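Local coordinates for protein (hdlp (histone deacetylase-like protein)) (Aquifex aeolicus, PDB 1C3P) that probably acts as a zinc-dependent deacetylase of the histone deacetylase family and binds the inhibitors TSA and SAHA, at residues A[164-169]-A[187-192]; A[132-137]-A[171-176]; A[4-9]-A[308-313]. All coordinates share one frame; numbering follows the deposited sequence.

Interaction 1: residues A[164-169]-A[187-192]; sequences YIDLDA and VLSLHQ
Tyr164, Ile165 and Asp166 run parallel to Val187, Leu188 and Ser189, the strand axes only 5° apart. Three backbone bonds of 2.8 to 3.1 Å carry the pairing: Leu188 N to Tyr164 O, Asp166 N to Leu188 O, and Leu190 N to Asp166 O. On one face of the sheet Val187 CG1 meets the edge of the Tyr164 ring at CD2, 3.9 Å away and near the ring plane. On the other, Ile165 packs beside Leu188, and beyond the first strand Leu167 CD2 lies 4.0 Å from Leu190 CG. There Ala169 O takes over as acceptor, gripped by Gln192 N at 2.8 Å and Gln192 NE2 at 3.0 Å from opposite faces of its carbonyl plane. Gln192 CG, anti to the carbonyl carbon (chi1 -61°), starts the side chain back toward that oxygen, and OE1 accepts from Lys267 N, which helps fix the amide's rotation. At the metal site Asp168 OD2 accepts from His170 N, and Asp258 OD1 takes the N-H of Ala169. Asp168, His170 and Asp258 bind zinc in this protein, though none is bound in this model, so this beta-alpha-beta strand pair ends at the metal site of the arginase/deacetylase fold.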
loop_
_atom_site.group_PDB
_atom_site.type_symbol
_atom_site.label_atom_id
_atom_site.label_comp_id
_atom_site.label_asym_id
_atom_site.label_seq_id
_atom_site.Cartn_x
_atom_site.Cartn_y
_atom_site.Cartn_z
ATOM N N TYR A 164 6.003 2.593 -10.906
ATOM C CA TYR A 164 5.270 2.229 -9.698
ATOM C C TYR A 164 6.307 2.086 -8.585
ATOM O O TYR A 164 7.310 1.385 -8.744
ATOM C CB TYR A 164 4.540 0.907 -9.894
ATOM C CG TYR A 164 3.841 0.427 -8.645
ATOM C CD1 TYR A 164 2.663 1.021 -8.180
ATOM C CD2 TYR A 164 4.376 -0.628 -7.923
ATOM C CE1 TYR A 164 2.042 0.538 -7.005
ATOM C CE2 TYR A 164 3.784 -1.100 -6.784
ATOM C CZ TYR A 164 2.628 -0.530 -6.327
ATOM O OH TYR A 164 2.078 -1.091 -5.191
ATOM N N ILE A 165 6.084 2.763 -7.461
ATOM C CA ILE A 165 7.014 2.702 -6.337
ATOM C C ILE A 165 6.230 2.147 -5.149
ATOM O O ILE A 165 5.169 2.666 -4.799
ATOM C CB ILE A 165 7.558 4.093 -5.983
ATOM C CG1 ILE A 165 8.271 4.697 -7.198
ATOM C CG2 ILE A 165 8.475 3.994 -4.774
ATOM C CD1 ILE A 165 8.565 6.200 -7.058
ATOM N N ASP A 166 6.766 1.103 -4.534
ATOM C CA ASP A 166 6.090 0.422 -3.437
ATOM C C ASP A 166 6.879 0.513 -2.129
ATOM O O ASP A 166 7.904 -0.152 -1.941
ATOM C CB ASP A 166 5.856 -1.047 -3.869
ATOM C CG ASP A 166 4.940 -1.809 -2.924
ATOM O OD1 ASP A 166 5.328 -1.993 -1.754
ATOM O OD2 ASP A 166 3.832 -2.222 -3.362
ATOM N N LEU A 167 6.399 1.335 -1.202
ATOM C CA LEU A 167 7.101 1.506 0.067
ATOM C C LEU A 167 6.614 0.622 1.207
ATOM O O LEU A 167 7.093 0.736 2.339
ATOM C CB LEU A 167 7.057 2.981 0.494
ATOM C CG LEU A 167 7.730 3.902 -0.535
ATOM C CD1 LEU A 167 7.786 5.316 0.022
ATOM C CD2 LEU A 167 9.153 3.414 -0.852
ATOM N N ASP A 168 5.655 -0.245 0.900
ATOM C CA ASP A 168 5.117 -1.197 1.874
ATOM C C ASP A 168 6.291 -2.084 2.301
ATOM O O ASP A 168 7.175 -2.348 1.496
ATOM C CB ASP A 168 4.062 -2.070 1.193
ATOM C CG ASP A 168 3.281 -2.914 2.168
ATOM O OD1 ASP A 168 2.456 -2.342 2.905
ATOM O OD2 ASP A 168 3.494 -4.145 2.207
ATOM N N ALA A 169 6.268 -2.566 3.547
ATOM C CA ALA A 169 7.333 -3.416 4.095
ATOM C C ALA A 169 7.375 -4.821 3.483
ATOM O O ALA A 169 8.226 -5.632 3.846
ATOM C CB ALA A 169 7.197 -3.513 5.642
ATOM N N VAL A 187 8.940 -1.082 -12.027
ATOM C CA VAL A 187 8.481 -1.281 -10.663
ATOM C C VAL A 187 9.659 -1.241 -9.711
ATOM O O VAL A 187 10.655 -1.920 -9.925
ATOM C CB VAL A 187 7.759 -2.667 -10.497
ATOM C CG1 VAL A 187 7.371 -2.902 -9.032
ATOM C CG2 VAL A 187 6.529 -2.727 -11.388
ATOM N N LEU A 188 9.542 -0.420 -8.677
ATOM C CA LEU A 188 10.558 -0.318 -7.641
ATOM C C LEU A 188 9.913 -0.671 -6.323
ATOM O O LEU A 188 8.881 -0.104 -5.949
ATOM C CB LEU A 188 11.117 1.103 -7.526
ATOM C CG LEU A 188 11.896 1.451 -6.237
ATOM C CD1 LEU A 188 13.159 0.605 -6.095
ATOM C CD2 LEU A 188 12.261 2.926 -6.255
ATOM N N SER A 189 10.494 -1.615 -5.609
ATOM C CA SER A 189 9.939 -1.942 -4.305
ATOM C C SER A 189 11.002 -2.034 -3.245
ATOM O O SER A 189 12.022 -2.663 -3.459
ATOM C CB SER A 189 9.194 -3.281 -4.328
ATOM O OG SER A 189 8.696 -3.525 -3.024
ATOM N N LEU A 190 10.784 -1.390 -2.103
ATOM C CA LEU A 190 11.709 -1.552 -0.990
ATOM C C LEU A 190 10.863 -2.447 -0.080
ATOM O O LEU A 190 9.659 -2.254 0.023
ATOM C CB LEU A 190 12.017 -0.251 -0.234
ATOM C CG LEU A 190 12.411 1.083 -0.862
ATOM C CD1 LEU A 190 13.308 1.805 0.131
ATOM C CD2 LEU A 190 13.101 0.913 -2.168
ATOM N N HIS A 191 11.476 -3.411 0.591
ATOM C CA HIS A 191 10.702 -4.309 1.436
ATOM C C HIS A 191 11.598 -5.199 2.286
ATOM O O HIS A 191 12.813 -5.241 2.079
ATOM C CB HIS A 191 9.795 -5.153 0.536
ATOM C CG HIS A 191 10.510 -5.719 -0.659
ATOM N ND1 HIS A 191 11.362 -6.803 -0.590
ATOM C CD2 HIS A 191 10.543 -5.299 -1.945
ATOM C CE1 HIS A 191 11.885 -7.029 -1.784
ATOM N NE2 HIS A 191 11.403 -6.130 -2.624
ATOM N N GLN A 192 11.001 -5.865 3.278
ATOM C CA GLN A 192 11.757 -6.790 4.134
ATOM C C GLN A 192 12.242 -7.876 3.198
ATOM O O GLN A 192 11.505 -8.295 2.306
ATOM C CB GLN A 192 10.859 -7.451 5.179
ATOM C CG GLN A 192 10.180 -6.513 6.137
ATOM C CD GLN A 192 9.095 -7.227 6.909
ATOM O OE1 GLN A 192 9.345 -7.850 7.958
ATOM N NE2 GLN A 192 7.881 -7.195 6.364
#

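Interaction 2: residues A[132-137]-A[171-176]; sequences HAFKSR and HCDGVQ
His132 reaches the turn before helix 173-179 with its imidazole, NE2 lying 3.0 Å from His171 O. It belongs, with His131, to the adjacent histidines that mark the histone deacetylase family, on a loop that meets the start of that helix close to the zinc site. The Asp173 carboxylate crosses the ring nearly at right angles, its plane turned 87° from the imidazole. Phe198 meets the same ring edge-to-face, and ND1 has a weak bond to Gly140 O. Backbone packs on backbone next: the CA atoms of His132 and Gly174 are 4.3 Å apart, an approach permitted by the lack of a side chain on Gly174. Ala133 O receives a CA-H contact from Gly174 CA at 3.4 Å. Phe134 follows, its CG anti to the carbonyl carbon (chi1 -62°), which swings the ring back toward the helix start. There CE2 comes 3.7 Å from Gly174 CA, an oblique approach that is neither face-on nor edge-on. CZ lies 3.8 Å from Asp173 OD1, with ring and carboxylate planes 60° apart. Asn139 ND2 bonds both Asp173 OD1 and His132 O, and so links the loop to the helix. An alanine in place of Asp173 would probably leave the amide of Asn139 without one of its acceptors and open a gap beside the rings of His132 and Phe134. Farther on, the chain folds back on itself, Phe134 N bonding to Arg137 O at 2.9 Å. One face of the Phe134 ring is covered from within its own loop: His132 O stands 3.9 Å above the plane, over the ring centre.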
loop_
_atom_site.group_PDB
_atom_site.type_symbol
_atom_site.label_atom_id
_atom_site.label_comp_id
_atom_site.label_asym_id
_atom_site.label_seq_id
_atom_site.Cartn_x
_atom_site.Cartn_y
_atom_site.Cartn_z
ATOM N N HIS A 132 -0.455 -7.713 -3.743
ATOM C CA HIS A 132 -0.077 -9.121 -3.802
ATOM C C HIS A 132 -0.865 -9.997 -4.787
ATOM O O HIS A 132 -0.355 -11.025 -5.216
ATOM C CB HIS A 132 -0.161 -9.734 -2.391
ATOM C CG HIS A 132 0.950 -9.312 -1.480
ATOM N ND1 HIS A 132 0.744 -8.924 -0.174
ATOM C CD2 HIS A 132 2.288 -9.264 -1.679
ATOM C CE1 HIS A 132 1.909 -8.653 0.390
ATOM N NE2 HIS A 132 2.861 -8.852 -0.501
ATOM N N ALA A 133 -2.085 -9.609 -5.159
ATOM C CA ALA A 133 -2.875 -10.470 -6.049
ATOM C C ALA A 133 -2.297 -10.655 -7.451
ATOM O O ALA A 133 -1.703 -9.743 -7.995
ATOM C CB ALA A 133 -4.311 -9.961 -6.150
ATOM N N PHE A 134 -2.471 -11.859 -8.005
ATOM C CA PHE A 134 -1.998 -12.200 -9.344
ATOM C C PHE A 134 -3.149 -12.125 -10.332
ATOM O O PHE A 134 -4.319 -12.066 -9.937
ATOM C CB PHE A 134 -1.385 -13.612 -9.350
ATOM C CG PHE A 134 -0.192 -13.737 -8.465
ATOM C CD1 PHE A 134 -0.244 -14.494 -7.300
ATOM C CD2 PHE A 134 0.987 -13.063 -8.781
ATOM C CE1 PHE A 134 0.873 -14.581 -6.455
ATOM C CE2 PHE A 134 2.104 -13.141 -7.943
ATOM C CZ PHE A 134 2.046 -13.901 -6.783
ATOM N N LYS A 135 -2.821 -12.147 -11.623
ATOM C CA LYS A 135 -3.838 -12.039 -12.651
ATOM C C LYS A 135 -5.028 -12.963 -12.457
ATOM O O LYS A 135 -6.186 -12.559 -12.628
ATOM C CB LYS A 135 -3.188 -12.276 -14.030
ATOM C CG LYS A 135 -4.155 -12.301 -15.207
ATOM C CD LYS A 135 -3.414 -12.412 -16.558
ATOM C CE LYS A 135 -2.803 -11.088 -17.033
ATOM N NZ LYS A 135 -3.797 -10.074 -17.560
ATOM N N SER A 136 -4.747 -14.192 -12.044
ATOM C CA SER A 136 -5.794 -15.180 -11.879
ATOM C C SER A 136 -5.705 -15.928 -10.567
ATOM O O SER A 136 -6.111 -17.087 -10.496
ATOM C CB SER A 136 -5.718 -16.184 -13.040
ATOM O OG SER A 136 -5.682 -15.511 -14.285
ATOM N N ARG A 137 -5.215 -15.281 -9.508
ATOM C CA ARG A 137 -5.088 -15.968 -8.225
ATOM C C ARG A 137 -4.931 -15.029 -7.024
ATOM O O ARG A 137 -4.238 -14.027 -7.124
ATOM C CB ARG A 137 -3.878 -16.911 -8.291
ATOM C CG ARG A 137 -3.386 -17.426 -6.958
ATOM C CD ARG A 137 -2.117 -18.246 -7.153
ATOM N NE ARG A 137 -2.395 -19.564 -7.709
ATOM C CZ ARG A 137 -2.653 -20.641 -6.975
ATOM N NH1 ARG A 137 -2.667 -20.558 -5.651
ATOM N NH2 ARG A 137 -2.905 -21.802 -7.564
ATOM N N HIS A 171 7.125 -7.105 -0.311
ATOM C CA HIS A 171 7.286 -7.029 -1.762
ATOM C C HIS A 171 5.969 -7.128 -2.547
ATOM O O HIS A 171 5.110 -7.955 -2.239
ATOM C CB HIS A 171 8.260 -8.142 -2.186
ATOM C CG HIS A 171 8.360 -8.368 -3.663
ATOM N ND1 HIS A 171 8.791 -7.403 -4.548
ATOM C CD2 HIS A 171 8.115 -9.475 -4.408
ATOM C CE1 HIS A 171 8.799 -7.904 -5.771
ATOM N NE2 HIS A 171 8.395 -9.160 -5.712
ATOM N N CYS A 172 5.814 -6.269 -3.553
ATOM C CA CYS A 172 4.633 -6.271 -4.420
ATOM C C CYS A 172 4.809 -7.383 -5.462
ATOM O O CYS A 172 4.932 -7.117 -6.660
ATOM C CB CYS A 172 4.497 -4.911 -5.130
ATOM S SG CYS A 172 6.039 -4.267 -5.850
ATOM N N ASP A 173 4.791 -8.634 -5.017
ATOM C CA ASP A 173 5.007 -9.732 -5.946
ATOM C C ASP A 173 3.976 -9.802 -7.066
ATOM O O ASP A 173 4.311 -10.141 -8.204
ATOM C CB ASP A 173 5.111 -11.076 -5.201
ATOM C CG ASP A 173 3.930 -11.363 -4.293
ATOM O OD1 ASP A 173 3.878 -12.497 -3.760
ATOM O OD2 ASP A 173 3.065 -10.484 -4.096
ATOM N N GLY A 174 2.732 -9.455 -6.743
ATOM C CA GLY A 174 1.679 -9.435 -7.735
ATOM C C GLY A 174 2.001 -8.405 -8.810
ATOM O O GLY A 174 1.920 -8.710 -9.997
ATOM N N VAL A 175 2.353 -7.183 -8.413
ATOM C CA VAL A 175 2.699 -6.137 -9.386
ATOM C C VAL A 175 3.965 -6.521 -10.183
ATOM O O VAL A 175 4.058 -6.276 -11.390
ATOM C CB VAL A 175 2.920 -4.775 -8.665
ATOM C CG1 VAL A 175 3.164 -3.641 -9.699
ATOM C CG2 VAL A 175 1.702 -4.453 -7.796
ATOM N N GLN A 176 4.946 -7.115 -9.513
ATOM C CA GLN A 176 6.168 -7.515 -10.214
ATOM C C GLN A 176 5.861 -8.464 -11.366
ATOM O O GLN A 176 6.305 -8.266 -12.495
ATOM C CB GLN A 176 7.148 -8.206 -9.260
ATOM C CG GLN A 176 8.379 -8.747 -9.978
ATOM C CD GLN A 176 9.423 -9.279 -9.041
ATOM O OE1 GLN A 176 9.913 -8.552 -8.174
ATOM N NE2 GLN A 176 9.791 -10.558 -9.211
#

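Interaction 3: residues A[4-9]-A[308-313]; sequences VKLIGT and LIWCEL
Leu6 and Trp310 make the CH-pi contact of this interface. CB of Leu6 sits over one face of the indole, 4.0 Å from the centroid of the six-membered ring and 27° off its normal. With CG anti to the backbone N (chi1 180°), Trp310 reaches from the helix to the strand, presenting the benzene half of the indole. Beside this CH-pi contact lies plain apolar packing. Val4 CG1 touches Trp310 CZ3 at 3.8 Å and Leu313 CB at 3.9 Å, so that one methyl touches both the indole and the helix; the side chains of Val4 and Trp310 run alongside each other, pointing opposite ways. The third kind of contact is carbon against carbonyl. Lys5 O approaches CZ3 of Trp310 at 3.7 Å, at the indole edge and near its plane, and the other branch of Val4, CG2, is 3.4 Å from Leu313 O. No hydrogen bond joins the segments, and the polar ends find partners nearby: Trp310 NE1 donates to Leu40 O, which would help hold the rotation of the indole, Lys35 adds a cation-pi contact, and Lys5 NZ bonds to Lys44 O. Strand 4-8 is hydrogen-bonded on either side, to strand 46-48 through Leu6 and to strand 122-125 through Lys5 and Ile7. Helix 299-314 packs against one face, the segment axes 9.6 Å apart at closest and roughly antiparallel at 152°. Helix 28-37 shares that face, with Leu32 and Lys35 against Leu6; Leu313 leans on Phe279 of helix 272-286, while Ile7 faces helix 98-118.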
loop_
_atom_site.group_PDB
_atom_site.type_symbol
_atom_site.label_atom_id
_atom_site.label_comp_id
_atom_site.label_asym_id
_atom_site.label_seq_id
_atom_site.Cartn_x
_atom_site.Cartn_y
_atom_site.Cartn_z
ATOM N N VAL A 4 -7.146 18.917 -3.773
ATOM C CA VAL A 4 -6.563 17.733 -3.143
ATOM C C VAL A 4 -7.742 16.927 -2.659
ATOM O O VAL A 4 -8.598 17.439 -1.934
ATOM C CB VAL A 4 -5.674 18.104 -1.946
ATOM C CG1 VAL A 4 -5.040 16.837 -1.356
ATOM C CG2 VAL A 4 -4.610 19.086 -2.376
ATOM N N LYS A 5 -7.773 15.657 -3.041
ATOM C CA LYS A 5 -8.897 14.801 -2.705
ATOM C C LYS A 5 -8.529 13.504 -1.997
ATOM O O LYS A 5 -7.477 12.916 -2.263
ATOM C CB LYS A 5 -9.621 14.430 -3.998
ATOM C CG LYS A 5 -10.123 15.612 -4.833
ATOM C CD LYS A 5 -11.243 16.360 -4.108
ATOM C CE LYS A 5 -11.851 17.448 -5.004
ATOM N NZ LYS A 5 -12.912 18.214 -4.276
ATOM N N LEU A 6 -9.433 13.044 -1.143
ATOM C CA LEU A 6 -9.244 11.774 -0.457
ATOM C C LEU A 6 -10.395 10.886 -0.942
ATOM O O LEU A 6 -11.553 11.272 -0.859
ATOM C CB LEU A 6 -9.322 11.962 1.054
ATOM C CG LEU A 6 -8.910 10.745 1.893
ATOM C CD1 LEU A 6 -9.189 11.056 3.356
ATOM C CD2 LEU A 6 -9.681 9.507 1.491
ATOM N N ILE A 7 -10.083 9.704 -1.464
ATOM C CA ILE A 7 -11.134 8.806 -1.953
ATOM C C ILE A 7 -11.445 7.801 -0.853
ATOM O O ILE A 7 -10.551 7.095 -0.387
ATOM C CB ILE A 7 -10.689 8.031 -3.203
ATOM C CG1 ILE A 7 -10.058 8.995 -4.201
ATOM C CG2 ILE A 7 -11.910 7.382 -3.884
ATOM C CD1 ILE A 7 -9.714 8.370 -5.482
ATOM N N GLY A 8 -12.696 7.753 -0.416
ATOM C CA GLY A 8 -13.055 6.802 0.621
ATOM C C GLY A 8 -14.535 6.739 0.937
ATOM O O GLY A 8 -15.357 7.443 0.337
ATOM N N THR A 9 -14.871 5.864 1.879
ATOM C CA THR A 9 -16.240 5.683 2.340
ATOM C C THR A 9 -16.203 4.896 3.640
ATOM O O THR A 9 -15.291 4.100 3.862
ATOM C CB THR A 9 -17.097 4.877 1.350
ATOM O OG1 THR A 9 -18.343 4.546 1.980
ATOM C CG2 THR A 9 -16.396 3.587 0.956
ATOM N N LEU A 308 -0.555 12.048 8.754
ATOM C CA LEU A 308 0.574 12.900 8.369
ATOM C C LEU A 308 0.581 13.094 6.848
ATOM O O LEU A 308 0.831 14.197 6.336
ATOM C CB LEU A 308 1.912 12.290 8.817
ATOM C CG LEU A 308 2.167 12.205 10.325
ATOM C CD1 LEU A 308 3.593 11.679 10.606
ATOM C CD2 LEU A 308 1.987 13.606 10.926
ATOM N N ILE A 309 0.306 12.018 6.117
ATOM C CA ILE A 309 0.275 12.105 4.664
ATOM C C ILE A 309 -0.841 13.045 4.221
ATOM O O ILE A 309 -0.646 13.874 3.331
ATOM C CB ILE A 309 0.006 10.734 4.008
ATOM C CG1 ILE A 309 1.136 9.757 4.333
ATOM C CG2 ILE A 309 -0.142 10.911 2.506
ATOM C CD1 ILE A 309 2.487 10.195 3.804
ATOM N N TRP A 310 -2.015 12.920 4.833
ATOM C CA TRP A 310 -3.128 13.782 4.425
ATOM C C TRP A 310 -2.809 15.255 4.712
ATOM O O TRP A 310 -3.075 16.131 3.881
ATOM C CB TRP A 310 -4.419 13.360 5.121
ATOM C CG TRP A 310 -5.574 14.214 4.742
ATOM C CD1 TRP A 310 -6.279 15.041 5.568
ATOM C CD2 TRP A 310 -6.096 14.427 3.417
ATOM N NE1 TRP A 310 -7.201 15.759 4.843
ATOM C CE2 TRP A 310 -7.110 15.402 3.521
ATOM C CE3 TRP A 310 -5.804 13.889 2.154
ATOM C CZ2 TRP A 310 -7.834 15.852 2.411
ATOM C CZ3 TRP A 310 -6.519 14.334 1.052
ATOM C CH2 TRP A 310 -7.526 15.308 1.187
ATOM N N CYS A 311 -2.224 15.523 5.878
ATOM C CA CYS A 311 -1.850 16.888 6.230
ATOM C C CYS A 311 -0.846 17.463 5.228
ATOM O O CYS A 311 -0.985 18.612 4.822
ATOM C CB CYS A 311 -1.291 16.954 7.666
ATOM S SG CYS A 311 -2.527 16.757 8.996
ATOM N N GLU A 312 0.153 16.673 4.815
ATOM C CA GLU A 312 1.145 17.138 3.823
ATOM C C GLU A 312 0.467 17.509 2.502
ATOM O O GLU A 312 0.697 18.582 1.940
ATOM C CB GLU A 312 2.160 16.042 3.478
ATOM C CG GLU A 312 3.621 16.347 3.735
ATOM C CD GLU A 312 4.095 17.682 3.193
ATOM O OE1 GLU A 312 3.959 17.962 1.981
ATOM O OE2 GLU A 312 4.623 18.460 4.008
ATOM N N LEU A 313 -0.350 16.595 1.986
ATOM C CA LEU A 313 -1.037 16.820 0.712
ATOM C C LEU A 313 -2.028 17.976 0.766
ATOM O O LEU A 313 -2.072 18.797 -0.151
ATOM C CB LEU A 313 -1.794 15.563 0.277
ATOM C CG LEU A 313 -0.997 14.318 -0.111
ATOM C CD1 LEU A 313 -1.967 13.184 -0.398
ATOM C CD2 LEU A 313 -0.144 14.613 -1.328
#

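In the fold
Interactions 1 and 2 touch: Cys172 packs against Asp166 and Ser189, and Val175 against Tyr164, so helix 173-179 lies on the two strands that it connects. Both are buried and rich in polar groups; interaction 1 includes the zinc ligand Asp168 and interaction 2 lies beside it. Interaction 1 is held by backbone and amide hydrogen bonds, interaction 2 by two rings, a carboxylate and close backbone packing. Interaction 3 reaches the same sheet, but packs a helix against strand 4-8 near the other margin, its centre 21 Å from that of interaction 1, with no metal ligand nearby. Its contact is mainly apolar, and Val4 and Lys5 are partly exposed. Along the chain, interaction 3 encloses both the others.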